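A1 protein (Enterobacteria phage Qbeta, PDB 3RLK) is a minor virion protein of the phage, made by read-through of the coat-protein stop codon and probably needed for infection of the host. Local coordinates at residues D16-P22 / F159-P163; P23-K27 / L67-L71. One frame throughout, in Å; residues are numbered along the deposited sequence.

How the contacts relate
Both contacts fasten the same proline-rich arm to the body of the read-through domain. Residues 16-22 and 23-27 follow one another, so contact 2 takes over where contact 1 ends, nested inside the loop that contact 1 closes. Their centres are about 18 Å apart, and lie about 17 Å and 16 Å from the centre of the chain, both at the surface. Strand 183-188 is their common neighbour: Pro21 and Phe159 of contact 1 reach Gln184, while Leu67, Leu70 and Leu71 of contact 2 rest on Ile187. Contact 1 joins mainly through prolines, a phenylalanine and an arginine, contact 2 through the polar groups of Thr25, held by Asp69 and Lys68, and one bridging water.

Contact 1. Residues D16-P22 / F159-P163; sequences DPPIDPP and FWRDP
Ile19 and Arg161 bring the two backbones to a CA-CA distance of 4.5 Å, with the segments running in roughly opposite directions, 156° apart. Residues 16-22 are extended in the manner of a polyproline II helix, the element that gives this domain its proline-rich arm, and they lie along the loop that leaves strand 154-159. A single backbone bond joins the two, from Ile19 N to Arg161 O at 3.0 Å and almost straight. The return bond comes from a side chain: Arg161 NE donates to Ile19 O at 2.9 Å, while the backbone of Arg161 pairs with Lys180. A bend at chi3 (70°) turns the guanidinium along the arm, where its NH2 forms a salt bridge to Asp20 OD1 and Pro18 CB lies over one of its faces. NE and NH2 lie along one edge of the guanidinium, so the arm grips that edge at two points, which should limit rotation of the group. Toward strand 183-188, Phe159 presents a ring face to Pro21, while Tyr96 meets the same ring edge-to-face. Ile19 CG2 approaches the ring edge near CE2, and Pro22 CD touches CE1 at 3.5 Å. At the other end Pro163 packs its ring against the carbonyls of Asp16 and Pro17. Over the centre of the Phe159 ring sits Pro21 CA, a CH-pi contact 3.6 Å from the centroid.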
ATOM      1  N   ASP A  16      -9.154 -11.086  21.709  1.00 21.53           N
ATOM      2  CA  ASP A  16     -10.240 -10.310  21.104  1.00 22.09           C
ATOM      3  C   ASP A  16     -10.232 -10.567  19.597  1.00 20.24           C
ATOM      4  O   ASP A  16      -9.176 -10.746  19.030  1.00 20.18           O
ATOM      5  CB  ASP A  16     -10.115  -8.836  21.425  1.00 22.20           C
ATOM      6  CG  ASP A  16     -10.363  -8.549  22.898  1.00 27.80           C
ATOM      7  OD1 ASP A  16     -11.145  -9.319  23.567  1.00 28.50           O
ATOM      8  OD2 ASP A  16      -9.762  -7.574  23.395  1.00 29.63           O
ATOM      9  N   PRO A  17     -11.408 -10.709  19.001  1.00 20.11           N
ATOM     10  CA  PRO A  17     -11.573 -11.093  17.578  1.00 18.58           C
ATOM     11  C   PRO A  17     -11.197  -9.938  16.677  1.00 16.95           C
ATOM     12  O   PRO A  17     -11.281  -8.785  17.093  1.00 16.19           O
ATOM     13  CB  PRO A  17     -13.063 -11.411  17.450  1.00 20.56           C
ATOM     14  CG  PRO A  17     -13.649 -11.390  18.792  1.00 19.63           C
ATOM     15  CD  PRO A  17     -12.694 -10.629  19.719  1.00 20.69           C
ATOM     16  N   PRO A  18     -10.721 -10.229  15.451  1.00 15.40           N
ATOM     17  CA  PRO A  18     -10.195  -9.151  14.622  1.00 15.68           C
ATOM     18  C   PRO A  18     -11.360  -8.324  14.084  1.00 16.11           C
ATOM     19  O   PRO A  18     -12.535  -8.740  14.156  1.00 17.58           O
ATOM     20  CB  PRO A  18      -9.515  -9.888  13.435  1.00 14.78           C
ATOM     21  CG  PRO A  18     -10.320 -11.133  13.280  1.00 13.80           C
ATOM     22  CD  PRO A  18     -10.654 -11.529  14.778  1.00 16.26           C
ATOM     23  N   ILE A  19     -11.038  -7.158  13.541  1.00 15.38           N
ATOM     24  CA  ILE A  19     -12.043  -6.270  12.951  1.00 14.86           C
ATOM     25  C   ILE A  19     -12.091  -6.481  11.431  1.00 16.38           C
ATOM     26  O   ILE A  19     -11.034  -6.601  10.804  1.00 16.12           O
ATOM     27  CB  ILE A  19     -11.663  -4.780  13.297  1.00 15.90           C
ATOM     28  CG1 ILE A  19     -11.418  -4.641  14.824  1.00 16.93           C
ATOM     29  CG2 ILE A  19     -12.712  -3.788  12.671  1.00 12.80           C
ATOM     30  CD1 ILE A  19     -10.675  -3.366  15.210  1.00 20.23           C
ATOM     31  N   ASP A  20     -13.285  -6.547  10.841  1.00 17.19           N
ATOM     32  CA  ASP A  20     -13.362  -6.842   9.399  1.00 18.27           C
ATOM     33  C   ASP A  20     -13.680  -5.596   8.563  1.00 17.48           C
ATOM     34  O   ASP A  20     -14.453  -4.767   8.993  1.00 17.11           O
ATOM     35  CB  ASP A  20     -14.403  -7.893   9.134  1.00 18.45           C
ATOM     36  CG  ASP A  20     -14.143  -9.175   9.919  1.00 24.02           C
ATOM     37  OD1 ASP A  20     -12.981  -9.612   9.996  1.00 24.62           O
ATOM     38  OD2 ASP A  20     -15.121  -9.713  10.493  1.00 24.12           O
ATOM     39  N   PRO A  21     -13.072  -5.474   7.363  1.00 16.97           N
ATOM     40  CA  PRO A  21     -13.397  -4.272   6.618  1.00 18.34           C
ATOM     41  C   PRO A  21     -14.863  -4.305   6.159  1.00 19.42           C
ATOM     42  O   PRO A  21     -15.410  -5.387   6.045  1.00 20.83           O
ATOM     43  CB  PRO A  21     -12.388  -4.301   5.435  1.00 19.21           C
ATOM     44  CG  PRO A  21     -11.947  -5.668   5.302  1.00 19.07           C
ATOM     45  CD  PRO A  21     -11.997  -6.260   6.719  1.00 18.53           C
ATOM     46  N   PRO A  22     -15.504  -3.139   5.968  1.00 20.09           N
ATOM     47  CA  PRO A  22     -16.888  -3.057   5.487  1.00 21.05           C
ATOM     48  C   PRO A  22     -16.898  -3.498   4.007  1.00 21.60           C
ATOM     49  O   PRO A  22     -15.870  -3.455   3.320  1.00 21.98           O
ATOM     50  CB  PRO A  22     -17.208  -1.559   5.605  1.00 21.11           C
ATOM     51  CG  PRO A  22     -15.953  -0.879   5.524  1.00 20.18           C
ATOM     52  CD  PRO A  22     -14.928  -1.797   6.196  1.00 21.44           C
ATOM     53  N   PHE A 159      -6.683  -1.168   5.936  1.00  9.38           N
ATOM     54  CA  PHE A 159      -7.758  -1.200   6.887  1.00  9.67           C
ATOM     55  C   PHE A 159      -7.257  -1.909   8.126  1.00  9.73           C
ATOM     56  O   PHE A 159      -6.755  -3.027   8.061  1.00  9.80           O
ATOM     57  CB  PHE A 159      -9.037  -1.813   6.323  1.00  9.66           C
ATOM     58  CG  PHE A 159     -10.191  -1.860   7.326  1.00  8.44           C
ATOM     59  CD1 PHE A 159     -11.206  -0.901   7.315  1.00 12.65           C
ATOM     60  CD2 PHE A 159     -10.247  -2.925   8.261  1.00 13.04           C
ATOM     61  CE1 PHE A 159     -12.209  -0.934   8.282  1.00 14.45           C
ATOM     62  CE2 PHE A 159     -11.255  -2.971   9.258  1.00 11.95           C
ATOM     63  CZ  PHE A 159     -12.233  -2.009   9.248  1.00 13.01           C
ATOM     64  N   TRP A 160      -7.350  -1.204   9.264  1.00 11.45           N
ATOM     65  CA  TRP A 160      -6.760  -1.668  10.526  1.00 10.53           C
ATOM     66  C   TRP A 160      -7.686  -2.702  11.159  1.00 11.73           C
ATOM     67  O   TRP A 160      -8.895  -2.393  11.536  1.00 12.03           O
ATOM     68  CB  TRP A 160      -6.577  -0.474  11.496  1.00 11.96           C
ATOM     69  CG  TRP A 160      -5.810  -0.872  12.654  1.00 11.62           C
ATOM     70  CD1 TRP A 160      -6.290  -1.244  13.879  1.00 14.03           C
ATOM     71  CD2 TRP A 160      -4.393  -0.948  12.738  1.00 11.61           C
ATOM     72  NE1 TRP A 160      -5.248  -1.540  14.715  1.00 14.56           N
ATOM     73  CE2 TRP A 160      -4.075  -1.412  14.028  1.00 10.53           C
ATOM     74  CE3 TRP A 160      -3.350  -0.737  11.810  1.00 14.67           C
ATOM     75  CZ2 TRP A 160      -2.781  -1.595  14.442  1.00 11.23           C
ATOM     76  CZ3 TRP A 160      -2.041  -0.907  12.231  1.00 14.72           C
ATOM     77  CH2 TRP A 160      -1.777  -1.386  13.533  1.00 12.81           C
ATOM     78  N   ARG A 161      -7.123  -3.897  11.329  1.00 11.28           N
ATOM     79  CA  ARG A 161      -7.860  -5.095  11.777  1.00 12.92           C
ATOM     80  C   ARG A 161      -7.525  -5.478  13.200  1.00 12.36           C
ATOM     81  O   ARG A 161      -8.219  -6.310  13.786  1.00 13.83           O
ATOM     82  CB  ARG A 161      -7.499  -6.281  10.858  1.00 10.73           C
ATOM     83  CG  ARG A 161      -8.006  -6.009   9.446  1.00 12.02           C
ATOM     84  CD  ARG A 161      -8.117  -7.313   8.700  1.00 13.99           C
ATOM     85  NE  ARG A 161      -9.215  -8.153   9.211  1.00 14.50           N
ATOM     86  CZ  ARG A 161      -9.173  -9.497   9.248  1.00 16.74           C
ATOM     87  NH1 ARG A 161      -8.091 -10.163   8.754  1.00 12.51           N
ATOM     88  NH2 ARG A 161     -10.267 -10.202   9.691  1.00 10.56           N
ATOM     89  N   ASP A 162      -6.468  -4.888  13.777  1.00 12.96           N
ATOM     90  CA  ASP A 162      -5.925  -5.334  15.065  1.00 12.79           C
ATOM     91  C   ASP A 162      -6.797  -4.774  16.204  1.00 13.95           C
ATOM     92  O   ASP A 162      -6.916  -3.560  16.349  1.00 13.61           O
ATOM     93  CB  ASP A 162      -4.448  -4.900  15.218  1.00 12.99           C
ATOM     94  CG  ASP A 162      -3.743  -5.473  16.489  1.00 15.13           C
ATOM     95  OD1 ASP A 162      -4.378  -5.945  17.446  1.00 20.13           O
ATOM     96  OD2 ASP A 162      -2.496  -5.448  16.543  1.00 22.18           O
ATOM     97  N   PRO A 163      -7.415  -5.686  17.004  1.00 15.49           N
ATOM     98  CA  PRO A 163      -8.279  -5.215  18.058  1.00 15.54           C
ATOM     99  C   PRO A 163      -7.505  -4.765  19.296  1.00 17.92           C
ATOM    100  O   PRO A 163      -8.133  -4.261  20.231  1.00 19.81           O
ATOM    101  CB  PRO A 163      -9.123  -6.452  18.388  1.00 14.90           C
ATOM    102  CG  PRO A 163      -8.113  -7.665  18.098  1.00 13.00           C
ATOM    103  CD  PRO A 163      -7.509  -7.161  16.816  1.00 14.60           C
TER

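Contact 2. Residues P23-K27 / L67-L71; sequences PGTGK and LKDLL
Asp69 and Thr25 hold this contact together, the carboxylate gripping the backbone N-H and the side-chain hydroxyl of the threonine. Thr25 N donates to Asp69 OD2 at 2.8 Å in a nearly straight bond that arrives on the syn side but 33° out of the carboxylate plane. Thr25 OG1 donates a hydrogen bond to the syn lone pair of Asp69 OD1 at 2.7 Å. With chi1 at 62°, OG1 sits between its own backbone N and carbonyl carbon, which leaves N and hydroxyl facing the same carboxylate. OG1 also accepts a longer bond from Lys68 NZ, 3.3 Å away, whose chain bends at its last two torsions. Asp69 belongs to a pair of overlapping beta-turns in 67-71, closed by Leu70 N to Leu67 O and Leu71 N to Lys68 O, in the loop between strands 62-63 and 71-72. Asp69 OD2 accepts a further hydrogen bond from Ala66 N, so this buried carboxylate receives three bonds in all, which would favour its charged form. Arg92 satisfies two carbonyls, hydrogen-bonding Lys68 O through NH2 and Leu71 O through NE. Lys27 NZ forms a salt bridge with Asp64, and a water donates to Lys27 O while accepting from Leu67 N at 2.8 Å.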
ATOM      1  N   PRO A  23     -18.056  -3.948   3.507  1.00 22.26           N
ATOM      2  CA  PRO A  23     -18.007  -4.382   2.100  1.00 20.93           C
ATOM      3  C   PRO A  23     -17.905  -3.185   1.182  1.00 18.98           C
ATOM      4  O   PRO A  23     -18.230  -2.062   1.569  1.00 18.00           O
ATOM      5  CB  PRO A  23     -19.356  -5.073   1.889  1.00 22.43           C
ATOM      6  CG  PRO A  23     -20.332  -4.331   2.910  1.00 21.67           C
ATOM      7  CD  PRO A  23     -19.426  -3.794   4.043  1.00 22.73           C
ATOM      8  N   GLY A  24     -17.506  -3.454  -0.042  1.00 17.99           N
ATOM      9  CA  GLY A  24     -17.411  -2.398  -1.037  1.00 16.04           C
ATOM     10  C   GLY A  24     -18.768  -2.292  -1.713  1.00 17.07           C
ATOM     11  O   GLY A  24     -19.525  -3.263  -1.792  1.00 16.60           O
ATOM     12  N   THR A  25     -19.045  -1.094  -2.211  1.00 17.21           N
ATOM     13  CA  THR A  25     -20.258  -0.823  -2.966  1.00 17.46           C
ATOM     14  C   THR A  25     -20.048  -0.624  -4.457  1.00 17.07           C
ATOM     15  O   THR A  25     -21.000  -0.246  -5.170  1.00 18.86           O
ATOM     16  CB  THR A  25     -20.938   0.432  -2.497  1.00 17.63           C
ATOM     17  OG1 THR A  25     -20.062   1.559  -2.694  1.00 19.52           O
ATOM     18  CG2 THR A  25     -21.376   0.295  -1.021  1.00 21.13           C
ATOM     19  N   GLY A  26     -18.822  -0.843  -4.935  1.00 15.83           N
ATOM     20  CA  GLY A  26     -18.537  -0.656  -6.395  1.00 14.94           C
ATOM     21  C   GLY A  26     -17.196  -1.230  -6.775  1.00 15.18           C
ATOM     22  O   GLY A  26     -16.601  -2.034  -6.043  1.00 13.32           O
ATOM     23  N   LYS A  27     -16.680  -0.796  -7.916  1.00 15.37           N
ATOM     24  CA  LYS A  27     -15.325  -1.262  -8.373  1.00 14.49           C
ATOM     25  C   LYS A  27     -14.525   0.028  -8.705  1.00 13.03           C
ATOM     26  O   LYS A  27     -15.091   1.117  -8.961  1.00 14.52           O
ATOM     27  CB  LYS A  27     -15.416  -2.073  -9.670  1.00 16.04           C
ATOM     28  CG  LYS A  27     -16.415  -3.259  -9.691  1.00 21.81           C
ATOM     29  CD  LYS A  27     -15.644  -4.562  -9.834  1.00 31.94           C
ATOM     30  CE  LYS A  27     -16.496  -5.843  -9.624  1.00 34.58           C
ATOM     31  NZ  LYS A  27     -16.606  -6.253  -8.168  1.00 38.73           N
ATOM     32  N   LEU A  67     -14.382   4.031  -5.267  1.00 13.50           N
ATOM     33  CA  LEU A  67     -13.574   5.084  -4.654  1.00 11.72           C
ATOM     34  C   LEU A  67     -14.305   5.690  -3.481  1.00 12.88           C
ATOM     35  O   LEU A  67     -13.669   5.888  -2.420  1.00 14.50           O
ATOM     36  CB  LEU A  67     -13.265   6.196  -5.647  1.00 11.81           C
ATOM     37  CG  LEU A  67     -12.466   7.377  -5.115  1.00 15.36           C
ATOM     38  CD1 LEU A  67     -11.062   6.956  -4.669  1.00 11.17           C
ATOM     39  CD2 LEU A  67     -12.369   8.309  -6.328  1.00 17.85           C
ATOM     40  N   LYS A  68     -15.589   5.998  -3.635  1.00 13.46           N
ATOM     41  CA  LYS A  68     -16.253   6.722  -2.514  1.00 15.77           C
ATOM     42  C   LYS A  68     -16.233   5.874  -1.228  1.00 16.54           C
ATOM     43  O   LYS A  68     -16.334   6.451  -0.133  1.00 14.92           O
ATOM     44  CB  LYS A  68     -17.671   7.182  -2.836  1.00 18.09           C
ATOM     45  CG  LYS A  68     -18.762   6.086  -2.958  1.00 23.35           C
ATOM     46  CD  LYS A  68     -20.164   6.635  -2.866  1.00 31.58           C
ATOM     47  CE  LYS A  68     -21.082   5.592  -2.233  1.00 34.89           C
ATOM     48  NZ  LYS A  68     -21.427   4.497  -3.199  1.00 39.96           N
ATOM     49  N   ASP A  69     -16.075   4.545  -1.329  1.00 14.61           N
ATOM     50  CA  ASP A  69     -16.055   3.731  -0.084  1.00 14.72           C
ATOM     51  C   ASP A  69     -14.911   4.084   0.866  1.00 14.85           C
ATOM     52  O   ASP A  69     -15.020   3.887   2.099  1.00 15.61           O
ATOM     53  CB  ASP A  69     -15.917   2.223  -0.387  1.00 14.85           C
ATOM     54  CG  ASP A  69     -17.116   1.681  -1.130  1.00 17.38           C
ATOM     55  OD1 ASP A  69     -18.191   2.315  -0.936  1.00 16.00           O
ATOM     56  OD2 ASP A  69     -16.989   0.725  -1.938  1.00 14.93           O
ATOM     57  N   LEU A  70     -13.824   4.590   0.280  1.00 12.79           N
ATOM     58  CA  LEU A  70     -12.604   4.874   1.031  1.00 11.51           C
ATOM     59  C   LEU A  70     -12.475   6.312   1.456  1.00 11.43           C
ATOM     60  O   LEU A  70     -11.466   6.646   2.114  1.00 10.54           O
ATOM     61  CB  LEU A  70     -11.384   4.501   0.185  1.00 11.78           C
ATOM     62  CG  LEU A  70     -11.452   3.144  -0.515  1.00 15.58           C
ATOM     63  CD1 LEU A  70     -10.257   2.931  -1.432  1.00 13.68           C
ATOM     64  CD2 LEU A  70     -11.536   1.929   0.458  1.00 10.69           C
ATOM     65  N   LEU A  71     -13.435   7.155   1.015  1.00 10.68           N
ATOM     66  CA  LEU A  71     -13.403   8.592   1.232  1.00 11.64           C
ATOM     67  C   LEU A  71     -14.434   9.024   2.303  1.00 12.37           C
ATOM     68  O   LEU A  71     -15.367   8.292   2.609  1.00 14.32           O
ATOM     69  CB  LEU A  71     -13.679   9.378  -0.018  1.00 11.51           C
ATOM     70  CG  LEU A  71     -12.616   9.125  -1.133  1.00  9.17           C
ATOM     71  CD1 LEU A  71     -12.997  10.020  -2.313  1.00 15.89           C
ATOM     72  CD2 LEU A  71     -11.130   9.305  -0.755  1.00 10.42           C
TER
HETATM   73  O   HOH W   1     -15.044   4.018  -7.968  1.00 15.21           O